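Uncharacterized protein (Bacillus cereus, PDB 5F2H) is of unknown function but belongs to the alpha/beta hydrolase superfamily and probably acts as a hydrolase. Local coordinates at residues I11-E16 / E35-I40; F50-A55 / F77-E82; K91-H94 / E98-Q101; K131-M136 / K151-Q156. One frame throughout, in Å; residues are numbered along the deposited sequence.

Contact 1 of 4, residues I11-E16 / E35-I40; sequences IQLLNE and EHAKGI
Ile40 and Ala37, both of which touch Leu13, are tied to each other by a backbone bond from Ile40 N to Ala37 O of 3.1 Å. This bond closes a type II beta turn, Ala37 to Ile40, where helix 26-37 gives way to a loop. Gly39 takes up the positive phi of the turn, 97°. The turn brings Ile40 round to face helix 10-23.

Leu13 alone carries the contact from helix 10-23. Its CG is anti to the backbone N (chi1 175°), and its two methyls reach different residues. CD1 meets His36 CB at 3.7 Å. CD2 lies on the backbone of Ala37, 3.7 Å from Ala37 CA, with Ala37 CB slightly farther off. Ile40 comes in nearer the backbone of the same leucine. Its CD1 is 3.7 Å from Leu13 CB, and it also nears CD2. All these contacts are apolar.

The His36 ring leads away from Leu13. Its ND1 bonds to Tyr32 O, and the two rings stack within helix 26-37.

The contact packs helix 10-23 against the last part of helix 26-37 and the turn after it, in the all-helical N-terminal part of the chain. Met8 touches Leu13, His36 and Ile40. Helix 44-58 follows next, meeting Leu14 through Phe50 and Ala37 through Lys51, while Asn15 ND2 bonds to His294 O of the second subunit beside helix 10-23.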
loop_
_atom_site.group_PDB
_atom_site.type_symbol
_atom_site.label_atom_id
_atom_site.label_comp_id
_atom_site.label_asym_id
_atom_site.label_seq_id
_atom_site.Cartn_x
_atom_site.Cartn_y
_atom_site.Cartn_z
ATOM N N ILE B 11 -4.343 19.069 -25.789
ATOM C CA ILE B 11 -4.365 18.135 -26.911
ATOM C C ILE B 11 -5.668 18.168 -27.717
ATOM O O ILE B 11 -5.651 18.021 -28.955
ATOM C CB ILE B 11 -4.061 16.709 -26.442
ATOM C CG1 ILE B 11 -2.635 16.631 -25.906
ATOM C CG2 ILE B 11 -4.215 15.738 -27.592
ATOM C CD1 ILE B 11 -2.319 15.312 -25.242
ATOM N N GLN B 12 -6.797 18.324 -27.039
ATOM C CA GLN B 12 -8.057 18.372 -27.761
ATOM C C GLN B 12 -8.040 19.600 -28.644
ATOM O O GLN B 12 -8.315 19.521 -29.844
ATOM C CB GLN B 12 -9.220 18.392 -26.803
ATOM C CG GLN B 12 -9.332 17.106 -26.024
ATOM C CD GLN B 12 -10.340 17.193 -24.925
ATOM O OE1 GLN B 12 -11.123 18.136 -24.848
ATOM N NE2 GLN B 12 -10.329 16.205 -24.056
ATOM N N LEU B 13 -7.680 20.736 -28.062
ATOM C CA LEU B 13 -7.617 21.935 -28.837
ATOM C C LEU B 13 -6.775 21.672 -30.087
ATOM O O LEU B 13 -7.257 21.846 -31.205
ATOM C CB LEU B 13 -6.981 23.073 -28.035
ATOM C CG LEU B 13 -6.769 24.352 -28.862
ATOM C CD1 LEU B 13 -8.087 24.960 -29.325
ATOM C CD2 LEU B 13 -5.969 25.361 -28.067
ATOM N N LEU B 14 -5.530 21.231 -29.900
ATOM C CA LEU B 14 -4.639 20.977 -31.052
ATOM C C LEU B 14 -5.202 19.999 -32.082
ATOM O O LEU B 14 -5.136 20.267 -33.280
ATOM C CB LEU B 14 -3.229 20.563 -30.601
ATOM C CG LEU B 14 -2.460 21.621 -29.779
ATOM C CD1 LEU B 14 -1.142 21.062 -29.321
ATOM C CD2 LEU B 14 -2.214 22.910 -30.538
ATOM N N ASN B 15 -5.794 18.899 -31.627
ATOM C CA ASN B 15 -6.360 17.921 -32.568
ATOM C C ASN B 15 -7.534 18.474 -33.356
ATOM O O ASN B 15 -7.583 18.333 -34.576
ATOM C CB ASN B 15 -6.736 16.605 -31.884
ATOM C CG ASN B 15 -5.525 15.804 -31.449
ATOM O OD1 ASN B 15 -4.437 15.965 -31.984
ATOM N ND2 ASN B 15 -5.726 14.890 -30.523
ATOM N N GLU B 16 -8.480 19.108 -32.678
ATOM C CA GLU B 16 -9.619 19.672 -33.400
ATOM C C GLU B 16 -9.212 20.773 -34.346
ATOM O O GLU B 16 -9.757 20.906 -35.428
ATOM C CB GLU B 16 -10.727 20.162 -32.469
ATOM C CG GLU B 16 -11.608 19.044 -31.969
ATOM C CD GLU B 16 -12.524 18.528 -33.072
ATOM O OE1 GLU B 16 -12.221 18.770 -34.264
ATOM O OE2 GLU B 16 -13.570 17.913 -32.756
ATOM N N GLU B 35 -10.886 31.288 -30.969
ATOM C CA GLU B 35 -11.978 31.163 -29.995
ATOM C C GLU B 35 -11.785 30.147 -28.856
ATOM O O GLU B 35 -12.200 30.372 -27.714
ATOM C CB GLU B 35 -13.292 30.790 -30.741
ATOM C CG GLU B 35 -14.495 30.545 -29.813
ATOM C CD GLU B 35 -15.786 30.115 -30.517
ATOM O OE1 GLU B 35 -16.064 30.563 -31.649
ATOM O OE2 GLU B 35 -16.564 29.357 -29.892
ATOM N N HIS B 36 -11.168 29.023 -29.154
ATOM C CA HIS B 36 -11.013 27.995 -28.147
ATOM C C HIS B 36 -9.713 27.957 -27.376
ATOM O O HIS B 36 -9.647 27.328 -26.327
ATOM C CB HIS B 36 -11.280 26.652 -28.810
ATOM C CG HIS B 36 -12.655 26.547 -29.384
ATOM N ND1 HIS B 36 -12.944 26.883 -30.691
ATOM C CD2 HIS B 36 -13.829 26.183 -28.819
ATOM C CE1 HIS B 36 -14.235 26.713 -30.911
ATOM N NE2 HIS B 36 -14.794 26.285 -29.793
ATOM N N ALA B 37 -8.684 28.634 -27.869
ATOM C CA ALA B 37 -7.386 28.638 -27.193
ATOM C C ALA B 37 -7.438 29.327 -25.843
ATOM O O ALA B 37 -6.723 28.940 -24.931
ATOM C CB ALA B 37 -6.326 29.293 -28.068
ATOM N N LYS B 38 -8.286 30.342 -25.725
ATOM C CA LYS B 38 -8.414 31.102 -24.474
ATOM C C LYS B 38 -8.626 30.291 -23.205
ATOM O O LYS B 38 -9.641 29.614 -23.046
ATOM C CB LYS B 38 -9.515 32.172 -24.528
ATOM C CG LYS B 38 -9.410 33.153 -25.686
ATOM C CD LYS B 38 -10.106 34.481 -25.411
ATOM C CE LYS B 38 -9.357 35.263 -24.333
ATOM N NZ LYS B 38 -9.969 36.582 -24.014
ATOM N N GLY B 39 -7.650 30.405 -22.304
ATOM C CA GLY B 39 -7.676 29.742 -21.014
ATOM C C GLY B 39 -6.921 28.441 -20.940
ATOM O O GLY B 39 -6.465 28.050 -19.868
ATOM N N ILE B 40 -6.781 27.774 -22.081
ATOM C CA ILE B 40 -6.099 26.478 -22.140
ATOM C C ILE B 40 -4.608 26.555 -21.831
ATOM O O ILE B 40 -3.857 27.289 -22.472
ATOM C CB ILE B 40 -6.331 25.773 -23.503
ATOM C CG1 ILE B 40 -7.826 25.448 -23.659
ATOM C CG2 ILE B 40 -5.522 24.495 -23.578
ATOM C CD1 ILE B 40 -8.224 24.806 -24.969
#

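Contact 2 of 4, residues F50-A55 / F77-E82; sequences FKYALA and FWYGNE
Tyr52 sits on a regular turn of helix 44-58, whereas Tyr79 lies on an extended strand-like stretch that leads through the N-cap residue Gly80 into helix 81-86. The two rings make a T-shaped (edge-to-face) pair inside the N-terminal helical domain, whose sequence family is grouped with the TPR repeats. Their centroids are 5.8 Å apart and the planes stand at 76°.

Tyr52 supplies the edge and Tyr79 the face. The two side chains run in opposite directions. The hydroxyl end of Tyr52 and its CE2 do the touching. Tyr52 CE2 comes to 4.1 Å from Tyr79 CE2. Chi1 of Tyr52 is 68°, which puts CG between its backbone N and carbonyl carbon. That turn of the side chain directs the ring across to the 77-82 segment.

The polar end of Tyr79 is used elsewhere. Its OH bonds to Ala45 O, near the start of helix 44-58. This fixes the hydroxyl end of the Tyr79 ring, while Tyr52 lies over CD2 and CE2. Val67 and Met68 of helix 61-74 also pack on Tyr52. Both rings are buried. On the other side of the subunit boundary, Phe170 of the second subunit packs on Tyr79, and the backbone N of Trp78 bonds to Ser171 OG of that subunit.

The Tyr52 hydroxyl lies over one face of the Tyr79 ring, offset toward its rim: Tyr52 OH is 3.3 Å from Tyr79 CD2 and 3.5 Å from Tyr79 CE2.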
loop_
_atom_site.group_PDB
_atom_site.type_symbol
_atom_site.label_atom_id
_atom_site.label_comp_id
_atom_site.label_asym_id
_atom_site.label_seq_id
_atom_site.Cartn_x
_atom_site.Cartn_y
_atom_site.Cartn_z
ATOM N N PHE B 50 0.836 27.516 -34.070
ATOM C CA PHE B 50 -0.421 27.209 -34.772
ATOM C C PHE B 50 -1.154 28.462 -35.238
ATOM O O PHE B 50 -1.565 28.549 -36.403
ATOM C CB PHE B 50 -1.341 26.328 -33.940
ATOM C CG PHE B 50 -1.031 24.853 -34.035
ATOM C CD1 PHE B 50 0.099 24.305 -33.445
ATOM C CD2 PHE B 50 -1.935 23.995 -34.638
ATOM C CE1 PHE B 50 0.367 22.944 -33.539
ATOM C CE2 PHE B 50 -1.681 22.636 -34.712
ATOM C CZ PHE B 50 -0.523 22.110 -34.170
ATOM N N LYS B 51 -1.257 29.456 -34.366
ATOM C CA LYS B 51 -1.957 30.683 -34.743
ATOM C C LYS B 51 -1.377 31.423 -35.943
ATOM O O LYS B 51 -2.080 31.637 -36.931
ATOM C CB LYS B 51 -2.122 31.640 -33.557
ATOM C CG LYS B 51 -3.059 31.129 -32.482
ATOM C CD LYS B 51 -3.215 32.118 -31.346
ATOM C CE LYS B 51 -4.185 31.568 -30.303
ATOM N NZ LYS B 51 -4.497 32.522 -29.201
ATOM N N TYR B 52 -0.107 31.798 -35.886
ATOM C CA TYR B 52 0.453 32.539 -37.008
ATOM C C TYR B 52 0.623 31.693 -38.275
ATOM O O TYR B 52 0.549 32.218 -39.382
ATOM C CB TYR B 52 1.744 33.277 -36.644
ATOM C CG TYR B 52 2.958 32.430 -36.348
ATOM C CD1 TYR B 52 3.705 31.874 -37.380
ATOM C CD2 TYR B 52 3.434 32.291 -35.051
ATOM C CE1 TYR B 52 4.849 31.129 -37.118
ATOM C CE2 TYR B 52 4.588 31.573 -34.784
ATOM C CZ TYR B 52 5.283 30.989 -35.821
ATOM O OH TYR B 52 6.405 30.240 -35.574
ATOM N N ALA B 53 0.852 30.400 -38.124
ATOM C CA ALA B 53 0.994 29.532 -39.292
ATOM C C ALA B 53 -0.348 29.502 -40.027
ATOM O O ALA B 53 -0.408 29.660 -41.254
ATOM C CB ALA B 53 1.409 28.139 -38.870
ATOM N N LEU B 54 -1.438 29.356 -39.272
ATOM C CA LEU B 54 -2.768 29.335 -39.899
ATOM C C LEU B 54 -3.115 30.690 -40.508
ATOM O O LEU B 54 -3.667 30.768 -41.620
ATOM C CB LEU B 54 -3.816 28.856 -38.924
ATOM C CG LEU B 54 -3.599 27.398 -38.481
ATOM C CD1 LEU B 54 -4.592 26.963 -37.411
ATOM C CD2 LEU B 54 -3.677 26.444 -39.674
ATOM N N ALA B 55 -2.693 31.753 -39.829
ATOM C CA ALA B 55 -2.945 33.100 -40.308
ATOM C C ALA B 55 -2.280 33.279 -41.645
ATOM O O ALA B 55 -2.930 33.632 -42.631
ATOM C CB ALA B 55 -2.421 34.132 -39.328
ATOM N N PHE B 77 9.859 33.356 -27.211
ATOM C CA PHE B 77 9.984 31.958 -27.604
ATOM C C PHE B 77 10.779 31.869 -28.898
ATOM O O PHE B 77 11.077 32.892 -29.520
ATOM C CB PHE B 77 8.634 31.305 -27.870
ATOM C CG PHE B 77 7.673 31.371 -26.724
ATOM C CD1 PHE B 77 7.968 30.748 -25.522
ATOM C CD2 PHE B 77 6.398 31.870 -26.919
ATOM C CE1 PHE B 77 7.051 30.728 -24.493
ATOM C CE2 PHE B 77 5.481 31.863 -25.897
ATOM C CZ PHE B 77 5.805 31.295 -24.679
ATOM N N TRP B 78 11.111 30.650 -29.319
ATOM C CA TRP B 78 11.852 30.448 -30.578
ATOM C C TRP B 78 11.387 29.155 -31.248
ATOM O O TRP B 78 10.877 28.268 -30.575
ATOM C CB TRP B 78 13.371 30.377 -30.340
ATOM C CG TRP B 78 13.784 29.183 -29.581
ATOM C CD1 TRP B 78 13.963 29.076 -28.241
ATOM C CD2 TRP B 78 14.032 27.887 -30.124
ATOM N NE1 TRP B 78 14.339 27.798 -27.911
ATOM C CE2 TRP B 78 14.371 27.045 -29.054
ATOM C CE3 TRP B 78 13.989 27.354 -31.417
ATOM C CZ2 TRP B 78 14.651 25.695 -29.236
ATOM C CZ3 TRP B 78 14.264 26.025 -31.591
ATOM C CH2 TRP B 78 14.604 25.211 -30.508
ATOM N N TYR B 79 11.603 29.053 -32.559
ATOM C CA TYR B 79 11.231 27.871 -33.337
ATOM C C TYR B 79 12.375 27.465 -34.262
ATOM O O TYR B 79 13.275 28.258 -34.532
ATOM C CB TYR B 79 9.983 28.151 -34.146
ATOM C CG TYR B 79 8.836 28.625 -33.278
ATOM C CD1 TYR B 79 8.005 27.724 -32.649
ATOM C CD2 TYR B 79 8.607 29.970 -33.071
ATOM C CE1 TYR B 79 6.970 28.152 -31.839
ATOM C CE2 TYR B 79 7.567 30.401 -32.283
ATOM C CZ TYR B 79 6.746 29.487 -31.668
ATOM O OH TYR B 79 5.699 29.928 -30.876
ATOM N N GLY B 80 12.343 26.217 -34.734
ATOM C CA GLY B 80 13.386 25.666 -35.627
ATOM C C GLY B 80 13.727 26.535 -36.817
ATOM O O GLY B 80 12.855 27.096 -37.468
ATOM N N ASN B 81 15.011 26.624 -37.127
ATOM C CA ASN B 81 15.440 27.442 -38.233
ATOM C C ASN B 81 14.925 26.871 -39.516
ATOM O O ASN B 81 14.336 27.592 -40.321
ATOM C CB ASN B 81 16.955 27.484 -38.320
ATOM C CG ASN B 81 17.449 28.286 -39.513
ATOM O OD1 ASN B 81 16.833 29.261 -39.932
ATOM N ND2 ASN B 81 18.600 27.911 -40.022
ATOM N N GLU B 82 15.160 25.571 -39.709
ATOM C CA GLU B 82 14.738 24.895 -40.935
ATOM C C GLU B 82 13.234 25.063 -41.117
ATOM O O GLU B 82 12.770 25.436 -42.183
ATOM C CB GLU B 82 15.184 23.436 -40.947
ATOM C CG GLU B 82 15.015 22.783 -42.315
ATOM C CD GLU B 82 15.751 21.453 -42.467
ATOM O OE1 GLU B 82 16.583 21.091 -41.591
ATOM O OE2 GLU B 82 15.554 20.807 -43.525
#

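Contact 3 of 4, residues K91-H94 / E98-Q101; sequences KPLH and EFHQ
The Phe99 ring has the peptide between Leu93 and His94 over one face, with Leu93 C and His94 N both above it and offset toward the rim. The His94 ring approaches the same phenyl obliquely. Its plane stands at 85° to that of Phe99 and the centroids are 5.0 Å apart. At the edge of the imidazole, in its plane, lies Lys91 CG.

The motif is a turn with helical backbone angles, 91-94, folded back on the first part of helix 97-115 by a short link. It belongs to the helical N-terminal domain. Phe99 lies between the turn and its own helix and meets both Leu93 and His94. A chi1 of 180° swings its ring away from its own backbone N and out to the turn. Leu93 crosses it at about a right angle, with Leu93 CB 3.4 Å from Phe99 CD1. His94 instead runs alongside Phe99, pointing the same way, and its CD2 meets Phe99 CE2 at 3.3 Å.

The turn is closed on itself at Lys91 O. This carbonyl takes the backbone N of His94 at 3.0 Å. It also takes a weak bond from His94 ND1 at 2.9 Å, bent to 116°. Two groups of one residue share the acceptor; the second, being weak, can at most bias the rotation of the imidazole.

Beyond these residues, Met68 of helix 61-74 packs on Phe99, and Ser56 of helix 44-58 meets Leu93. On the exposed side, His94 O lies nearest His100 CE1, at 3.0 Å; His100 NE2 is 3.4 Å from His94 O at an angle too poor for a hydrogen bond.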
loop_
_atom_site.group_PDB
_atom_site.type_symbol
_atom_site.label_atom_id
_atom_site.label_comp_id
_atom_site.label_asym_id
_atom_site.label_seq_id
_atom_site.Cartn_x
_atom_site.Cartn_y
_atom_site.Cartn_z
ATOM N N LYS B 91 5.691 31.140 -46.268
ATOM C CA LYS B 91 6.325 31.848 -47.378
ATOM C C LYS B 91 5.829 33.307 -47.567
ATOM O O LYS B 91 6.634 34.214 -47.784
ATOM C CB LYS B 91 6.230 31.037 -48.680
ATOM C CG LYS B 91 7.116 31.592 -49.786
ATOM C CD LYS B 91 7.086 30.791 -51.076
ATOM C CE LYS B 91 8.060 31.401 -52.082
ATOM N NZ LYS B 91 8.092 30.699 -53.395
ATOM N N PRO B 92 4.512 33.541 -47.437
ATOM C CA PRO B 92 3.955 34.896 -47.605
ATOM C C PRO B 92 4.535 35.961 -46.683
ATOM O O PRO B 92 4.278 37.153 -46.881
ATOM C CB PRO B 92 2.484 34.720 -47.261
ATOM C CG PRO B 92 2.212 33.297 -47.502
ATOM C CD PRO B 92 3.459 32.546 -47.187
ATOM N N LEU B 93 5.302 35.530 -45.692
ATOM C CA LEU B 93 5.914 36.429 -44.736
ATOM C C LEU B 93 7.341 36.871 -45.106
ATOM O O LEU B 93 7.809 37.893 -44.601
ATOM C CB LEU B 93 5.906 35.750 -43.368
ATOM C CG LEU B 93 4.500 35.332 -42.897
ATOM C CD1 LEU B 93 4.560 34.534 -41.608
ATOM C CD2 LEU B 93 3.592 36.534 -42.711
ATOM N N HIS B 94 8.015 36.144 -46.008
ATOM C CA HIS B 94 9.404 36.497 -46.401
ATOM C C HIS B 94 9.552 37.911 -46.950
ATOM O O HIS B 94 10.643 38.477 -46.928
ATOM C CB HIS B 94 10.016 35.505 -47.399
ATOM C CG HIS B 94 10.016 34.093 -46.910
ATOM N ND1 HIS B 94 9.250 33.106 -47.485
ATOM C CD2 HIS B 94 10.646 33.515 -45.865
ATOM C CE1 HIS B 94 9.466 31.961 -46.859
ATOM N NE2 HIS B 94 10.298 32.187 -45.861
ATOM N N GLU B 98 10.564 42.478 -40.871
ATOM C CA GLU B 98 10.360 42.067 -39.486
ATOM C C GLU B 98 10.479 40.556 -39.415
ATOM O O GLU B 98 10.898 40.009 -38.402
ATOM C CB GLU B 98 9.006 42.529 -38.879
ATOM C CG GLU B 98 8.802 44.029 -38.575
ATOM C CD GLU B 98 8.614 44.937 -39.784
ATOM O OE1 GLU B 98 8.453 44.441 -40.924
ATOM O OE2 GLU B 98 8.571 46.171 -39.574
ATOM N N PHE B 99 10.103 39.881 -40.498
ATOM C CA PHE B 99 10.179 38.430 -40.543
ATOM C C PHE B 99 11.614 37.950 -40.438
ATOM O O PHE B 99 11.891 37.010 -39.707
ATOM C CB PHE B 99 9.535 37.878 -41.809
ATOM C CG PHE B 99 9.595 36.383 -41.904
ATOM C CD1 PHE B 99 8.625 35.606 -41.299
ATOM C CD2 PHE B 99 10.615 35.756 -42.596
ATOM C CE1 PHE B 99 8.677 34.226 -41.388
ATOM C CE2 PHE B 99 10.677 34.378 -42.674
ATOM C CZ PHE B 99 9.708 33.612 -42.073
ATOM N N HIS B 100 12.528 38.591 -41.162
ATOM C CA HIS B 100 13.936 38.185 -41.107
ATOM C C HIS B 100 14.477 38.429 -39.709
ATOM O O HIS B 100 15.308 37.668 -39.228
ATOM C CB HIS B 100 14.781 38.858 -42.191
ATOM C CG HIS B 100 14.300 38.561 -43.577
ATOM N ND1 HIS B 100 13.663 39.499 -44.359
ATOM C CD2 HIS B 100 14.213 37.392 -44.255
ATOM C CE1 HIS B 100 13.293 38.944 -45.498
ATOM N NE2 HIS B 100 13.601 37.661 -45.455
ATOM N N GLN B 101 13.977 39.473 -39.053
ATOM C CA GLN B 101 14.384 39.787 -37.693
ATOM C C GLN B 101 14.062 38.636 -36.750
ATOM O O GLN B 101 14.849 38.290 -35.860
ATOM C CB GLN B 101 13.611 40.991 -37.183
ATOM C CG GLN B 101 13.895 41.318 -35.722
ATOM C CD GLN B 101 13.013 42.424 -35.202
ATOM O OE1 GLN B 101 12.130 42.914 -35.909
ATOM N NE2 GLN B 101 13.222 42.801 -33.952
#

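Contact 4 of 4, residues K131-M136 / K151-Q156; sequences KLFIAM and KSVLDQ
Val153 and Phe133 form the close part of this contact. The methyl CG1 of Val153 sits over one face of the phenyl, 3.9 Å from the centroid of the Phe133 ring and 17° off its normal. This is a CH-pi contact. The nearest ring atom is Phe133 CD2, 3.7 Å from Val153 CG1. The side chains cross at about a right angle, and both are buried.

The strand is an inner one of the parallel sheet of the alpha/beta hydrolase fold, between strands 158-164 and 202-207. Segment 151-156 lies in the beta-alpha-beta crossover that leads from strand 131-136 through helix 143-150 to strand 158-164. Ile203, on the neighbouring strand 202-207, also packs on Phe133.

At Lys131 the contact is loose. Its side chain bends at chi3 (67°) and brings the amine near the backbone of Gln156, but Lys131 NZ stays 3.8 Å from Gln156 O, too far for a hydrogen bond. Both residues are partly exposed. The Gln156 side chain leads away to Lys305 and Ile308 of helix 300-313.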
loop_
_atom_site.group_PDB
_atom_site.type_symbol
_atom_site.label_atom_id
_atom_site.label_comp_id
_atom_site.label_asym_id
_atom_site.label_seq_id
_atom_site.Cartn_x
_atom_site.Cartn_y
_atom_site.Cartn_z
ATOM N N LYS B 131 -1.091 1.002 6.773
ATOM C CA LYS B 131 -2.238 0.368 7.438
ATOM C C LYS B 131 -1.806 -0.124 8.824
ATOM O O LYS B 131 -0.660 -0.533 9.006
ATOM C CB LYS B 131 -2.766 -0.790 6.580
ATOM C CG LYS B 131 -3.161 -0.340 5.174
ATOM C CD LYS B 131 -3.620 -1.426 4.197
ATOM C CE LYS B 131 -4.936 -2.072 4.591
ATOM N NZ LYS B 131 -5.411 -3.081 3.597
ATOM N N LEU B 132 -2.708 -0.077 9.804
ATOM C CA LEU B 132 -2.367 -0.512 11.157
ATOM C C LEU B 132 -3.291 -1.573 11.666
ATOM O O LEU B 132 -4.467 -1.567 11.365
ATOM C CB LEU B 132 -2.410 0.665 12.137
ATOM C CG LEU B 132 -2.157 0.335 13.616
ATOM C CD1 LEU B 132 -0.824 -0.357 13.850
ATOM C CD2 LEU B 132 -2.201 1.602 14.446
ATOM N N PHE B 133 -2.737 -2.506 12.428
ATOM C CA PHE B 133 -3.515 -3.574 13.015
ATOM C C PHE B 133 -3.033 -3.714 14.453
ATOM O O PHE B 133 -1.844 -3.891 14.699
ATOM C CB PHE B 133 -3.293 -4.885 12.297
ATOM C CG PHE B 133 -4.220 -5.966 12.742
ATOM C CD1 PHE B 133 -4.133 -6.488 14.016
ATOM C CD2 PHE B 133 -5.128 -6.508 11.867
ATOM C CE1 PHE B 133 -4.961 -7.520 14.417
ATOM C CE2 PHE B 133 -5.972 -7.526 12.257
ATOM C CZ PHE B 133 -5.882 -8.046 13.525
ATOM N N ILE B 134 -3.950 -3.647 15.410
ATOM C CA ILE B 134 -3.536 -3.769 16.782
ATOM C C ILE B 134 -4.151 -5.014 17.371
ATOM O O ILE B 134 -5.356 -5.171 17.340
ATOM C CB ILE B 134 -3.987 -2.579 17.599
ATOM C CG1 ILE B 134 -3.665 -1.294 16.864
ATOM C CG2 ILE B 134 -3.333 -2.622 18.957
ATOM C CD1 ILE B 134 -4.071 -0.047 17.634
ATOM N N ALA B 135 -3.320 -5.909 17.881
ATOM C CA ALA B 135 -3.813 -7.131 18.476
ATOM C C ALA B 135 -3.614 -7.060 19.972
ATOM O O ALA B 135 -2.548 -6.616 20.423
ATOM C CB ALA B 135 -3.092 -8.336 17.913
HETATM N N MSE B 136 -4.613 -7.533 20.728
HETATM C CA MSE B 136 -4.558 -7.522 22.189
HETATM C C MSE B 136 -4.500 -8.885 22.820
HETATM O O MSE B 136 -5.456 -9.656 22.776
HETATM C CB MSE B 136 -5.814 -6.866 22.779
HETATM C CG MSE B 136 -6.126 -5.499 22.191
HETATM SE SE MSE B 136 -4.820 -4.236 22.964
HETATM C CE MSE B 136 -4.220 -3.788 21.178
ATOM N N LYS B 151 0.690 -12.713 13.411
ATOM C CA LYS B 151 1.829 -12.386 12.546
ATOM C C LYS B 151 1.444 -12.302 11.066
ATOM O O LYS B 151 1.980 -11.462 10.333
ATOM C CB LYS B 151 2.908 -13.459 12.716
ATOM C CG LYS B 151 4.236 -13.167 12.042
ATOM C CD LYS B 151 5.197 -14.356 12.097
ATOM C CE LYS B 151 5.405 -14.890 13.511
ATOM N NZ LYS B 151 5.848 -13.861 14.490
ATOM N N SER B 152 0.495 -13.140 10.642
ATOM C CA SER B 152 0.052 -13.184 9.242
ATOM C C SER B 152 -0.694 -11.959 8.692
ATOM O O SER B 152 -1.215 -12.015 7.577
ATOM C CB SER B 152 -0.781 -14.441 8.999
ATOM O OG SER B 152 -1.935 -14.452 9.805
ATOM N N VAL B 153 -0.784 -10.875 9.459
ATOM C CA VAL B 153 -1.455 -9.662 8.973
ATOM C C VAL B 153 -0.515 -8.850 8.090
ATOM O O VAL B 153 -0.946 -7.932 7.403
ATOM C CB VAL B 153 -1.952 -8.736 10.109
ATOM C CG1 VAL B 153 -3.010 -9.440 10.941
ATOM C CG2 VAL B 153 -0.797 -8.240 10.978
ATOM N N LEU B 154 0.773 -9.163 8.136
ATOM C CA LEU B 154 1.753 -8.448 7.326
ATOM C C LEU B 154 1.512 -8.790 5.852
ATOM O O LEU B 154 1.777 -7.989 4.959
ATOM C CB LEU B 154 3.166 -8.833 7.740
ATOM C CG LEU B 154 3.549 -8.629 9.207
ATOM C CD1 LEU B 154 4.973 -9.117 9.433
ATOM C CD2 LEU B 154 3.404 -7.176 9.640
ATOM N N ASP B 155 0.979 -9.988 5.624
ATOM C CA ASP B 155 0.661 -10.483 4.287
ATOM C C ASP B 155 -0.436 -9.640 3.628
ATOM O O ASP B 155 -0.689 -9.776 2.432
ATOM C CB ASP B 155 0.190 -11.940 4.380
ATOM C CG ASP B 155 1.244 -12.870 4.984
ATOM O OD1 ASP B 155 2.435 -12.493 5.010
ATOM O OD2 ASP B 155 0.885 -13.991 5.407
ATOM N N GLN B 156 -1.098 -8.791 4.419
ATOM C CA GLN B 156 -2.164 -7.923 3.923
ATOM C C GLN B 156 -1.748 -6.463 4.031
ATOM O O GLN B 156 -2.578 -5.558 4.088
ATOM C CB GLN B 156 -3.449 -8.189 4.687
ATOM C CG GLN B 156 -3.833 -9.662 4.706
ATOM C CD GLN B 156 -4.027 -10.269 3.325
ATOM O OE1 GLN B 156 -4.184 -9.556 2.336
ATOM N NE2 GLN B 156 -4.054 -11.603 3.262
#

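How the contacts relate
Contacts 1, 2 and 3 lie in the N-terminal helical domain, and contact 4 in the hydrolase domain on the opposite side of the chain's centre. Contacts 1 and 2 have centres about 17 Å apart and touch where helices 26-37 and 44-58 pack, Ala37 CB to Lys51 CE at 3.8 Å. Both also touch the second subunit. Contacts 2 and 3 are about 11 Å apart between centres, with nearest atoms about 5 Å apart, and do not touch. Contact 4 is about 50 Å from contact 1 and about 71 Å from contact 3, centre to centre. The side chain of Phe133 in contact 4 lies near, without touching, the possible nucleophile elbow, Gly206, Ser208 and Gly210.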